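Local coordinates for regulatory protein of LacI family (Chloroflexus aggregans, PDB 3BBL), which probably regulates transcription as a member of the LacI family, with an effector-sensing core related to periplasmic binding proteins, at residues E118-R123 with A219-D224; R126-L131 with E149-A154; V172-T177 with M204-E209; H179-D182 with R187-T190. All blocks are in the same frame, centred on the assembly; numbering follows the deposited sequence.

Contact 1 (E118-R123 with A219-D224); sequences EYLIGR and AIIGFD. With EDO (1,2-ethanediol), chain C.
Leu-120 of helix 109-123 meets Ile-221 of strand 219-223 tip to tip. The CD1 methyl of Ile-221 sits 3.8 Å from Leu-120 CG, in touch with both methyls of that side chain. Leu-120 CD2 has a second neighbour on the strand, Ala-219 CB at 4.0 Å, and so leans on two residues that point to the same side of the sheet. Tyr-119 adds a looser flank: its ring atom CD2 comes within 4.4 Å of Ile-221 CD1, approaching obliquely. With CG1 anti to the carbonyl carbon (chi1 -65°) and CD1 extended beyond it, Ile-221 sends its terminal methyl out to the helix, bridging segment axes 10.5 Å apart. An alanine in place of Leu-120 would probably open a gap over Ile-221 CD1 and leave Ala-219 CB without its apolar partner from the helix. Next to this patch an ethanediol, probably from the crystallisation liquor, is bound to the strand backbone: Ile-220 N donates to its O1 at 2.8 Å with a nearly straight bond (168°), and its O2 donates to Ile-220 O at 2.7 Å. The diol also binds Ser-237 N, so that it touches both strand 219-223 and the adjoining strand 237-240. Helix and strand run nearly antiparallel (166°), as a helix leading back across a parallel sheet does. Strand 219-223 is an inner strand of the alpha/beta sandwich: Ala-219 and Ile-221 face helix 109-123, while Ile-220 faces helix 197-209, and strand 191-194 is hydrogen-bonded alongside.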
loop_
_atom_site.group_PDB
_atom_site.type_symbol
_atom_site.label_atom_id
_atom_site.label_comp_id
_atom_site.label_asym_id
_atom_site.label_seq_id
_atom_site.Cartn_x
_atom_site.Cartn_y
_atom_site.Cartn_z
ATOM N N GLU A 118 20.063 -19.042 -5.612
ATOM C CA GLU A 118 20.917 -19.476 -6.722
ATOM C C GLU A 118 21.684 -18.281 -7.265
ATOM O O GLU A 118 22.855 -18.383 -7.621
ATOM C CB GLU A 118 20.087 -20.090 -7.853
ATOM C CG GLU A 118 19.385 -21.382 -7.457
ATOM C CD GLU A 118 18.510 -21.937 -8.557
ATOM O OE1 GLU A 118 17.952 -21.130 -9.332
ATOM O OE2 GLU A 118 18.370 -23.173 -8.637
ATOM N N TYR A 119 21.008 -17.140 -7.321
ATOM C CA TYR A 119 21.630 -15.919 -7.807
ATOM C C TYR A 119 22.799 -15.525 -6.901
ATOM O O TYR A 119 23.883 -15.201 -7.377
ATOM C CB TYR A 119 20.613 -14.778 -7.863
ATOM C CG TYR A 119 21.227 -13.497 -8.371
ATOM C CD1 TYR A 119 21.383 -13.269 -9.734
ATOM C CD2 TYR A 119 21.725 -12.547 -7.484
ATOM C CE1 TYR A 119 22.029 -12.125 -10.202
ATOM C CE2 TYR A 119 22.373 -11.405 -7.938
ATOM C CZ TYR A 119 22.524 -11.200 -9.295
ATOM O OH TYR A 119 23.183 -10.068 -9.728
ATOM N N LEU A 120 22.575 -15.549 -5.590
ATOM C CA LEU A 120 23.634 -15.203 -4.656
ATOM C C LEU A 120 24.807 -16.182 -4.808
ATOM O O LEU A 120 25.957 -15.774 -4.857
ATOM C CB LEU A 120 23.093 -15.197 -3.225
ATOM C CG LEU A 120 22.096 -14.065 -2.955
ATOM C CD1 LEU A 120 21.411 -14.299 -1.620
ATOM C CD2 LEU A 120 22.817 -12.715 -2.974
ATOM N N ILE A 121 24.512 -17.471 -4.912
ATOM C CA ILE A 121 25.569 -18.464 -5.078
ATOM C C ILE A 121 26.337 -18.194 -6.376
ATOM O O ILE A 121 27.550 -18.399 -6.441
ATOM C CB ILE A 121 24.972 -19.888 -5.112
ATOM C CG1 ILE A 121 24.384 -20.220 -3.744
ATOM C CG2 ILE A 121 26.021 -20.895 -5.525
ATOM C CD1 ILE A 121 23.658 -21.534 -3.699
ATOM N N GLY A 122 25.616 -17.722 -7.394
ATOM C CA GLY A 122 26.226 -17.415 -8.675
ATOM C C GLY A 122 27.183 -16.240 -8.603
ATOM O O GLY A 122 28.010 -16.045 -9.492
ATOM N N ARG A 123 27.074 -15.440 -7.552
ATOM C CA ARG A 123 27.967 -14.311 -7.396
ATOM C C ARG A 123 29.177 -14.773 -6.586
ATOM O O ARG A 123 30.169 -14.053 -6.476
ATOM C CB ARG A 123 27.263 -13.146 -6.676
ATOM C CG ARG A 123 26.007 -12.587 -7.370
ATOM C CD ARG A 123 26.155 -12.544 -8.887
ATOM N NE ARG A 123 27.386 -11.872 -9.266
ATOM C CZ ARG A 123 28.119 -12.189 -10.330
ATOM N NH1 ARG A 123 27.746 -13.175 -11.137
ATOM N NH2 ARG A 123 29.233 -11.521 -10.575
ATOM N N ALA A 219 25.203 -8.597 1.012
ATOM C CA ALA A 219 24.150 -8.609 -0.003
ATOM C C ALA A 219 22.815 -8.935 0.683
ATOM O O ALA A 219 22.768 -9.720 1.632
ATOM C CB ALA A 219 24.463 -9.641 -1.079
ATOM N N ILE A 220 21.745 -8.308 0.213
ATOM C CA ILE A 220 20.423 -8.524 0.772
ATOM C C ILE A 220 19.354 -8.658 -0.306
ATOM O O ILE A 220 19.290 -7.854 -1.233
ATOM C CB ILE A 220 20.027 -7.361 1.712
ATOM C CG1 ILE A 220 20.984 -7.315 2.898
ATOM C CG2 ILE A 220 18.585 -7.539 2.215
ATOM C CD1 ILE A 220 20.854 -6.045 3.739
ATOM N N ILE A 221 18.524 -9.688 -0.194
ATOM C CA ILE A 221 17.434 -9.881 -1.142
ATOM C C ILE A 221 16.174 -10.073 -0.318
ATOM O O ILE A 221 16.141 -10.906 0.586
ATOM C CB ILE A 221 17.645 -11.112 -2.056
ATOM C CG1 ILE A 221 18.862 -10.897 -2.951
ATOM C CG2 ILE A 221 16.416 -11.327 -2.930
ATOM C CD1 ILE A 221 19.068 -11.989 -3.982
ATOM N N GLY A 222 15.152 -9.275 -0.612
ATOM C CA GLY A 222 13.902 -9.371 0.121
ATOM C C GLY A 222 12.849 -10.162 -0.622
ATOM O O GLY A 222 13.150 -10.889 -1.575
ATOM N N PHE A 223 11.604 -10.025 -0.172
ATOM C CA PHE A 223 10.475 -10.720 -0.784
ATOM C C PHE A 223 9.228 -9.856 -0.724
ATOM O O PHE A 223 8.908 -9.302 0.334
ATOM C CB PHE A 223 10.232 -12.056 -0.066
ATOM C CG PHE A 223 9.640 -13.132 -0.946
ATOM C CD1 PHE A 223 10.420 -14.207 -1.365
ATOM C CD2 PHE A 223 8.300 -13.082 -1.341
ATOM C CE1 PHE A 223 9.877 -15.225 -2.160
ATOM C CE2 PHE A 223 7.749 -14.092 -2.136
ATOM C CZ PHE A 223 8.539 -15.166 -2.545
ATOM N N ASP A 224 8.574 -9.779 -1.888
ATOM C CA ASP A 224 7.336 -9.055 -2.254
ATOM C C ASP A 224 7.525 -7.722 -2.947
ATOM O O ASP A 224 6.555 -7.029 -3.206
ATOM C CB ASP A 224 6.277 -8.836 -1.133
ATOM C CG ASP A 224 6.493 -9.661 0.089
ATOM O OD1 ASP A 224 6.417 -9.027 1.158
ATOM O OD2 ASP A 224 6.719 -10.887 0.014
HETATM C C1 EDO C . 21.879 -5.344 -1.919
HETATM O O1 EDO C . 22.347 -6.696 -2.011
HETATM C C2 EDO C . 20.760 -5.082 -2.937
HETATM O O2 EDO C . 19.493 -5.409 -2.375
#

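Contact 2 (R126-L131 with E149-A154)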
loop_
_atom_site.group_PDB
_atom_site.type_symbol
_atom_site.label_atom_id
_atom_site.label_comp_id
_atom_site.label_asym_id
_atom_site.label_seq_id
_atom_site.Cartn_x
_atom_site.Cartn_y
_atom_site.Cartn_z
ATOM N N ARG A 126 28.949 -17.809 -0.171
ATOM C CA ARG A 126 28.917 -19.134 0.427
ATOM C C ARG A 126 28.344 -19.098 1.831
ATOM O O ARG A 126 27.936 -20.129 2.345
ATOM C CB ARG A 126 30.310 -19.784 0.438
ATOM C CG ARG A 126 30.896 -20.005 -0.938
ATOM C CD ARG A 126 32.118 -20.907 -0.882
ATOM N NE ARG A 126 31.776 -22.329 -0.957
ATOM C CZ ARG A 126 32.068 -23.229 -0.018
ATOM N NH1 ARG A 126 32.712 -22.865 1.086
ATOM N NH2 ARG A 126 31.716 -24.501 -0.181
ATOM N N ARG A 127 28.366 -17.939 2.479
ATOM C CA ARG A 127 27.801 -17.840 3.816
ATOM C C ARG A 127 26.544 -17.001 3.655
ATOM O O ARG A 127 26.578 -15.772 3.718
ATOM C CB ARG A 127 28.804 -17.200 4.781
ATOM C CG ARG A 127 30.102 -18.013 4.962
ATOM C CD ARG A 127 30.919 -17.622 6.198
ATOM N NE ARG A 127 31.386 -16.237 6.180
ATOM C CZ ARG A 127 32.307 -15.754 5.354
ATOM N NH1 ARG A 127 32.882 -16.535 4.460
ATOM N NH2 ARG A 127 32.644 -14.474 5.415
ATOM N N ILE A 128 25.437 -17.690 3.409
ATOM C CA ILE A 128 24.158 -17.036 3.188
ATOM C C ILE A 128 23.180 -17.374 4.300
ATOM O O ILE A 128 22.914 -18.536 4.578
ATOM C CB ILE A 128 23.544 -17.479 1.841
ATOM C CG1 ILE A 128 24.593 -17.354 0.734
ATOM C CG2 ILE A 128 22.297 -16.647 1.534
ATOM C CD1 ILE A 128 24.217 -18.016 -0.579
ATOM N N ALA A 129 22.649 -16.342 4.934
ATOM C CA ALA A 129 21.710 -16.535 6.015
ATOM C C ALA A 129 20.306 -16.144 5.553
ATOM O O ALA A 129 20.131 -15.523 4.492
ATOM C CB ALA A 129 22.131 -15.684 7.211
ATOM N N ILE A 130 19.311 -16.500 6.359
ATOM C CA ILE A 130 17.933 -16.166 6.031
ATOM C C ILE A 130 17.109 -15.769 7.259
ATOM O O ILE A 130 17.205 -16.379 8.329
ATOM C CB ILE A 130 17.238 -17.357 5.299
ATOM C CG1 ILE A 130 15.827 -16.957 4.866
ATOM C CG2 ILE A 130 17.235 -18.604 6.200
ATOM C CD1 ILE A 130 15.119 -18.029 4.056
ATOM N N LEU A 131 16.320 -14.718 7.091
ATOM C CA LEU A 131 15.436 -14.234 8.135
ATOM C C LEU A 131 14.083 -14.845 7.775
ATOM O O LEU A 131 13.385 -14.377 6.880
ATOM C CB LEU A 131 15.392 -12.706 8.112
ATOM C CG LEU A 131 16.784 -12.063 8.201
ATOM C CD1 LEU A 131 16.648 -10.557 8.383
ATOM C CD2 LEU A 131 17.565 -12.674 9.353
ATOM N N GLU A 149 16.675 -25.938 -0.459
ATOM C CA GLU A 149 16.939 -26.636 -1.713
ATOM C C GLU A 149 18.135 -26.075 -2.465
ATOM O O GLU A 149 18.980 -26.824 -2.944
ATOM C CB GLU A 149 15.706 -26.591 -2.621
ATOM C CG GLU A 149 14.737 -27.724 -2.401
ATOM C CD GLU A 149 13.402 -27.503 -3.105
ATOM O OE1 GLU A 149 13.406 -27.058 -4.280
ATOM O OE2 GLU A 149 12.353 -27.781 -2.478
ATOM N N ALA A 150 18.202 -24.754 -2.581
ATOM C CA ALA A 150 19.312 -24.142 -3.289
ATOM C C ALA A 150 20.633 -24.390 -2.562
ATOM O O ALA A 150 21.637 -24.715 -3.194
ATOM C CB ALA A 150 19.072 -22.644 -3.453
HETATM N N MSE A 151 20.631 -24.250 -1.240
HETATM C CA MSE A 151 21.849 -24.454 -0.462
HETATM C C MSE A 151 22.289 -25.923 -0.577
HETATM O O MSE A 151 23.463 -26.213 -0.801
HETATM C CB MSE A 151 21.630 -24.063 1.015
HETATM C CG MSE A 151 21.281 -22.613 1.258
HETATM SE SE MSE A 151 22.733 -21.381 0.593
HETATM C CE MSE A 151 23.802 -21.468 2.259
ATOM N N GLN A 152 21.338 -26.839 -0.445
ATOM C CA GLN A 152 21.604 -28.268 -0.553
ATOM C C GLN A 152 22.177 -28.610 -1.929
ATOM O O GLN A 152 23.164 -29.324 -2.046
ATOM C CB GLN A 152 20.307 -29.046 -0.321
ATOM C CG GLN A 152 20.392 -30.527 -0.631
ATOM C CD GLN A 152 21.108 -31.308 0.445
ATOM O OE1 GLN A 152 20.659 -31.351 1.592
ATOM N NE2 GLN A 152 22.232 -31.936 0.083
ATOM N N THR A 153 21.546 -28.098 -2.978
ATOM C CA THR A 153 22.007 -28.356 -4.336
ATOM C C THR A 153 23.433 -27.857 -4.571
ATOM O O THR A 153 24.217 -28.515 -5.250
ATOM C CB THR A 153 21.062 -27.701 -5.367
ATOM O OG1 THR A 153 19.792 -28.361 -5.323
ATOM C CG2 THR A 153 21.631 -27.789 -6.768
ATOM N N ALA A 154 23.779 -26.698 -4.016
ATOM C CA ALA A 154 25.129 -26.166 -4.202
ATOM C C ALA A 154 26.083 -26.792 -3.200
ATOM O O ALA A 154 27.278 -26.526 -3.214
ATOM C CB ALA A 154 25.128 -24.654 -4.052
HETATM O O HOH W 1 30.352 -26.581 -1.836
#
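Ile-128 and Met-151, the latter deposited as selenomethionine, form the tightly packed part of the contact, their side chains crossing obliquely. Ile-128 CD1 rests against the selenium, 3.9 Å from Met-151 SE, while the terminal methyl turns to the strand itself: Met-151 CE lies 4.0 Å from Ile-128 CB and 3.8 Å from Ile-128 O. The chain of Met-151 is bent at both of its later torsions (chi2 -60°, chi3 -86°), which folds CE along the base of the isoleucine instead of letting it project past it. The carbonyl of Ile-128 is a buried polar atom under this methyl, and it takes a hydrogen bond from Tyr-147 OH. Toward the start of the strand the fit loosens. Arg-126 contributes its carbonyl oxygen, 4.3 Å from Met-151 CE, and its exposed side chain approaches the helix end without touching it. There a water spans the remaining distance: it lies in the guanidinium plane, accepts from Arg-126 NH2 at 3.0 Å and gives a weak bond to Ala-154 O at 3.4 Å. The polar rim is therefore solvent-mediated, whereas the inner part is wholly van der Waals. Strand 128-132 and helix 138-153 are the first two elements of a beta-alpha-beta unit completed by strand 163-165. Helix 109-123 packs beside both, with Ile-121 on Ile-128 and Val-117 on Met-151, and strand 191-194 pairs with 128-132 on the side away from 163-165.

Contact 3 (V172-T177 with M204-E209)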
loop_
_atom_site.group_PDB
_atom_site.type_symbol
_atom_site.label_atom_id
_atom_site.label_comp_id
_atom_site.label_asym_id
_atom_site.label_seq_id
_atom_site.Cartn_x
_atom_site.Cartn_y
_atom_site.Cartn_z
ATOM N N VAL A 172 12.238 -6.939 14.028
ATOM C CA VAL A 172 12.789 -8.286 14.089
ATOM C C VAL A 172 13.903 -8.455 13.057
ATOM O O VAL A 172 14.951 -9.029 13.355
ATOM C CB VAL A 172 11.689 -9.360 13.883
ATOM C CG1 VAL A 172 12.312 -10.735 13.698
ATOM C CG2 VAL A 172 10.767 -9.374 15.087
ATOM N N GLY A 173 13.680 -7.944 11.850
ATOM C CA GLY A 173 14.694 -8.049 10.812
ATOM C C GLY A 173 15.999 -7.403 11.240
ATOM O O GLY A 173 17.077 -7.945 11.017
ATOM N N ARG A 174 15.894 -6.245 11.878
ATOM C CA ARG A 174 17.061 -5.521 12.348
ATOM C C ARG A 174 17.763 -6.277 13.477
ATOM O O ARG A 174 18.978 -6.492 13.435
ATOM C CB ARG A 174 16.642 -4.130 12.827
ATOM C CG ARG A 174 17.744 -3.296 13.441
ATOM C CD ARG A 174 17.185 -1.939 13.857
ATOM N NE ARG A 174 18.131 -1.169 14.656
ATOM C CZ ARG A 174 18.384 -1.387 15.945
ATOM N NH1 ARG A 174 17.753 -2.356 16.597
ATOM N NH2 ARG A 174 19.288 -0.650 16.582
ATOM N N ALA A 175 16.995 -6.681 14.481
ATOM C CA ALA A 175 17.537 -7.411 15.624
ATOM C C ALA A 175 18.268 -8.683 15.194
ATOM O O ALA A 175 19.401 -8.925 15.609
ATOM C CB ALA A 175 16.415 -7.759 16.603
HETATM N N MSE A 176 17.622 -9.496 14.364
HETATM C CA MSE A 176 18.236 -10.736 13.896
HETATM C C MSE A 176 19.504 -10.451 13.090
HETATM O O MSE A 176 20.481 -11.187 13.184
HETATM C CB MSE A 176 17.246 -11.541 13.048
HETATM C CG MSE A 176 15.996 -11.874 13.805
HETATM SE SE MSE A 176 14.835 -13.243 12.907
HETATM C CE MSE A 176 14.827 -12.368 11.198
ATOM N N THR A 177 19.504 -9.375 12.310
ATOM C CA THR A 177 20.684 -9.063 11.515
ATOM C C THR A 177 21.834 -8.566 12.393
ATOM O O THR A 177 23.006 -8.903 12.147
ATOM C CB THR A 177 20.379 -8.019 10.410
ATOM O OG1 THR A 177 19.388 -8.552 9.523
ATOM C CG2 THR A 177 21.642 -7.698 9.601
HETATM N N MSE A 204 18.923 -3.841 6.368
HETATM C CA MSE A 204 19.654 -2.728 5.773
HETATM C C MSE A 204 20.017 -1.715 6.873
HETATM O O MSE A 204 21.118 -1.154 6.889
HETATM C CB MSE A 204 18.809 -2.060 4.681
HETATM C CG MSE A 204 18.693 -2.896 3.442
HETATM SE SE MSE A 204 17.497 -2.021 2.112
HETATM C CE MSE A 204 18.709 -0.550 1.701
ATOM N N ALA A 205 19.093 -1.496 7.806
ATOM C CA ALA A 205 19.329 -0.560 8.897
ATOM C C ALA A 205 20.449 -1.074 9.802
ATOM O O ALA A 205 21.282 -0.302 10.281
ATOM C CB ALA A 205 18.054 -0.367 9.699
ATOM N N ALA A 206 20.457 -2.384 10.038
ATOM C CA ALA A 206 21.468 -3.000 10.879
ATOM C C ALA A 206 22.839 -2.866 10.211
ATOM O O ALA A 206 23.824 -2.503 10.861
ATOM C CB ALA A 206 21.130 -4.474 11.111
ATOM N N ALA A 207 22.895 -3.172 8.917
ATOM C CA ALA A 207 24.137 -3.086 8.160
ATOM C C ALA A 207 24.699 -1.669 8.241
ATOM O O ALA A 207 25.894 -1.473 8.482
ATOM C CB ALA A 207 23.889 -3.455 6.720
ATOM N N ARG A 208 23.826 -0.692 8.027
ATOM C CA ARG A 208 24.200 0.716 8.082
ATOM C C ARG A 208 24.751 1.053 9.471
ATOM O O ARG A 208 25.780 1.700 9.600
ATOM C CB ARG A 208 22.980 1.584 7.767
ATOM C CG ARG A 208 23.201 3.077 7.955
ATOM C CD ARG A 208 21.939 3.866 7.623
ATOM N NE ARG A 208 20.759 3.396 8.359
ATOM C CZ ARG A 208 20.606 3.487 9.680
ATOM N NH1 ARG A 208 21.560 4.034 10.432
ATOM N NH2 ARG A 208 19.493 3.035 10.253
ATOM N N GLU A 209 24.061 0.601 10.507
ATOM C CA GLU A 209 24.501 0.843 11.868
ATOM C C GLU A 209 25.885 0.250 12.145
ATOM O O GLU A 209 26.658 0.819 12.921
ATOM C CB GLU A 209 23.484 0.272 12.864
ATOM C CG GLU A 209 22.262 1.152 13.059
ATOM C CD GLU A 209 21.272 0.591 14.063
ATOM O OE1 GLU A 209 21.710 0.094 15.128
ATOM O OE2 GLU A 209 20.055 0.664 13.786
#
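The guanidinium of Arg-174 has Glu-209 OE2 at its edge, with the carboxylate plane turned 43° against it. NE donates to Glu-209 OE2, close to the guanidinium plane, at 2.8 Å and 157°, and NH2 reaches OE1 at 2.9 Å on its syn lone pair, tilted from that plane. Both oxygens are thus gripped side-on in a salt bridge. Arg-174 gets there by a chain extended from CG to NE, with CG anti to the backbone N (chi1 176°), and crosses the glutamate at about a right angle. Beneath the ion pair the helices come close, their segment axes 8.2 Å apart, because Ala-206 presents only a methyl: its CB lies 3.6 Å from Thr-177 CG2. Thr-177 OG1 meanwhile binds Gly-173 O of its own helix at 2.8 Å, leaving its methyl for the alanine. A methionine replacing Arg-174 would probably leave the Glu-209 carboxylate without its paired charge and free to turn. Nearby, Arg-208 makes a cation-pi contact with Phe-233 of the second subunit. The chemistry implies an apolar seam between helices 170-181 and 197-209, tied at its rim by a two-pronged ion pair.

Contact 4 (H179-D182 with R187-T190)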
loop_
_atom_site.group_PDB
_atom_site.type_symbol
_atom_site.label_atom_id
_atom_site.label_comp_id
_atom_site.label_asym_id
_atom_site.label_seq_id
_atom_site.Cartn_x
_atom_site.Cartn_y
_atom_site.Cartn_z
ATOM N N HIS A 179 22.355 -9.481 15.321
ATOM C CA HIS A 179 22.857 -10.688 15.965
ATOM C C HIS A 179 23.879 -11.347 15.032
ATOM O O HIS A 179 24.929 -11.793 15.465
ATOM C CB HIS A 179 21.700 -11.655 16.241
ATOM C CG HIS A 179 22.140 -12.996 16.735
ATOM N ND1 HIS A 179 22.628 -13.197 18.009
ATOM C CD2 HIS A 179 22.163 -14.209 16.129
ATOM C CE1 HIS A 179 22.927 -14.474 18.168
ATOM N NE2 HIS A 179 22.654 -15.109 17.043
ATOM N N LEU A 180 23.563 -11.397 13.744
ATOM C CA LEU A 180 24.455 -11.996 12.753
ATOM C C LEU A 180 25.698 -11.152 12.518
ATOM O O LEU A 180 26.780 -11.684 12.308
ATOM C CB LEU A 180 23.714 -12.207 11.423
ATOM C CG LEU A 180 22.675 -13.332 11.402
ATOM C CD1 LEU A 180 21.906 -13.298 10.104
ATOM C CD2 LEU A 180 23.363 -14.671 11.575
ATOM N N LEU A 181 25.544 -9.833 12.550
ATOM C CA LEU A 181 26.679 -8.946 12.349
ATOM C C LEU A 181 27.598 -8.933 13.576
ATOM O O LEU A 181 28.716 -8.419 13.516
ATOM C CB LEU A 181 26.198 -7.530 12.015
ATOM C CG LEU A 181 25.398 -7.434 10.703
ATOM C CD1 LEU A 181 25.084 -5.986 10.372
ATOM C CD2 LEU A 181 26.189 -8.061 9.571
ATOM N N ASP A 182 27.121 -9.491 14.689
ATOM C CA ASP A 182 27.930 -9.578 15.905
ATOM C C ASP A 182 29.017 -10.630 15.684
ATOM O O ASP A 182 29.981 -10.709 16.456
ATOM C CB ASP A 182 27.100 -9.999 17.129
ATOM C CG ASP A 182 26.321 -8.845 17.749
ATOM O OD1 ASP A 182 26.784 -7.690 17.677
ATOM O OD2 ASP A 182 25.245 -9.097 18.333
ATOM N N ARG A 187 33.159 -15.527 10.450
ATOM C CA ARG A 187 31.907 -16.272 10.607
ATOM C C ARG A 187 30.649 -15.554 10.145
ATOM O O ARG A 187 29.585 -16.152 10.042
ATOM C CB ARG A 187 31.725 -16.668 12.076
ATOM C CG ARG A 187 32.697 -17.726 12.561
ATOM C CD ARG A 187 32.030 -19.092 12.654
ATOM N NE ARG A 187 31.257 -19.388 11.459
ATOM C CZ ARG A 187 29.956 -19.676 11.455
ATOM N NH1 ARG A 187 29.265 -19.717 12.592
ATOM N NH2 ARG A 187 29.341 -19.906 10.303
ATOM N N ARG A 188 30.773 -14.266 9.878
ATOM C CA ARG A 188 29.638 -13.463 9.458
ATOM C C ARG A 188 29.142 -13.815 8.053
ATOM O O ARG A 188 29.937 -14.071 7.155
ATOM C CB ARG A 188 30.056 -11.998 9.526
ATOM C CG ARG A 188 29.095 -10.999 8.947
ATOM C CD ARG A 188 29.797 -9.659 8.906
ATOM N NE ARG A 188 30.380 -9.356 10.212
ATOM C CZ ARG A 188 31.467 -8.613 10.395
ATOM N NH1 ARG A 188 32.093 -8.089 9.344
ATOM N NH2 ARG A 188 31.939 -8.421 11.625
ATOM N N PRO A 189 27.814 -13.851 7.851
ATOM C CA PRO A 189 27.317 -14.171 6.507
ATOM C C PRO A 189 27.585 -12.999 5.566
ATOM O O PRO A 189 27.641 -11.850 5.995
ATOM C CB PRO A 189 25.820 -14.400 6.725
ATOM C CG PRO A 189 25.505 -13.521 7.894
ATOM C CD PRO A 189 26.703 -13.725 8.813
ATOM N N THR A 190 27.773 -13.298 4.288
ATOM C CA THR A 190 28.026 -12.264 3.305
ATOM C C THR A 190 26.744 -11.901 2.560
ATOM O O THR A 190 26.692 -10.923 1.825
ATOM C CB THR A 190 29.075 -12.709 2.292
ATOM O OG1 THR A 190 28.599 -13.873 1.618
ATOM C CG2 THR A 190 30.387 -13.008 2.978
#
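The side chain of Arg-188 passes at a slant over Leu-181 with its polar end turned to the chain leaving helix 170-181, where NH2 is hydrogen-bonded to Leu-183 O. The carbonyl of Leu-181 is a more distant neighbour: its O stands 3.7 Å from Arg-188 NH2, oblique to the guanidinium, a proximity and not a bond. The aliphatic part of the arginine does the packing. Leu-181 CD2 touches Arg-188 CD at 4.0 Å, although the leucine starts out pointing away from the loop and only its terminal methyl returns to meet it. Arg-188 sets off with CG anti to the backbone N (chi1 172°), which carries CG to 4.1 Å from Leu-180 O, and the bend at chi3 (-51°) turns the guanidinium off the leucine methyl toward the carbonyl side. Pro-189 fills the other part of the contact. Its ring atom CG lies 4.2 Å from Leu-180 CB, and its CD lies 4.0 Å from Leu-180 O. Leu-180 and Pro-189 both also pack on Ala-129 and Tyr-162, so this end of the contact is the more deeply apolar one. On the backbone side, Arg-188 O accepts from Arg-127 NE, which anchors the loop to the start of strand 128-132. The contact closes the short connection between helix 170-181 and strand 191-194. Its chemistry implies division of labour within one residue: the methylenes of Arg-188 pack on Leu-181, while its guanidinium is held by Leu-183 O with Leu-181 O close by, and carbonyl oxygens gathered there would probably favour the positive charge.

In the fold
All four contacts lie in one lobe of the two-lobed periplasmic-binding-protein-like core. Contacts 1 and 2, with centres about 10 Å apart, share the layer of helices 109-123 and 138-153, on one side of the sheet; contacts 3 and 4, about 11 Å apart, share helix 170-181, on the other. Along the chain contact 1 closes a long loop that holds the others: contact 2 comes first, and contact 4 is nested inside contact 3. Arg-127 O meets Thr-190 N and Thr-190 O meets Ala-219 N; these bonds, at the starts of strands 128-132, 191-194 and 219-223, align them in one sheet, and the two helix layers make it an alpha/beta/alpha sandwich.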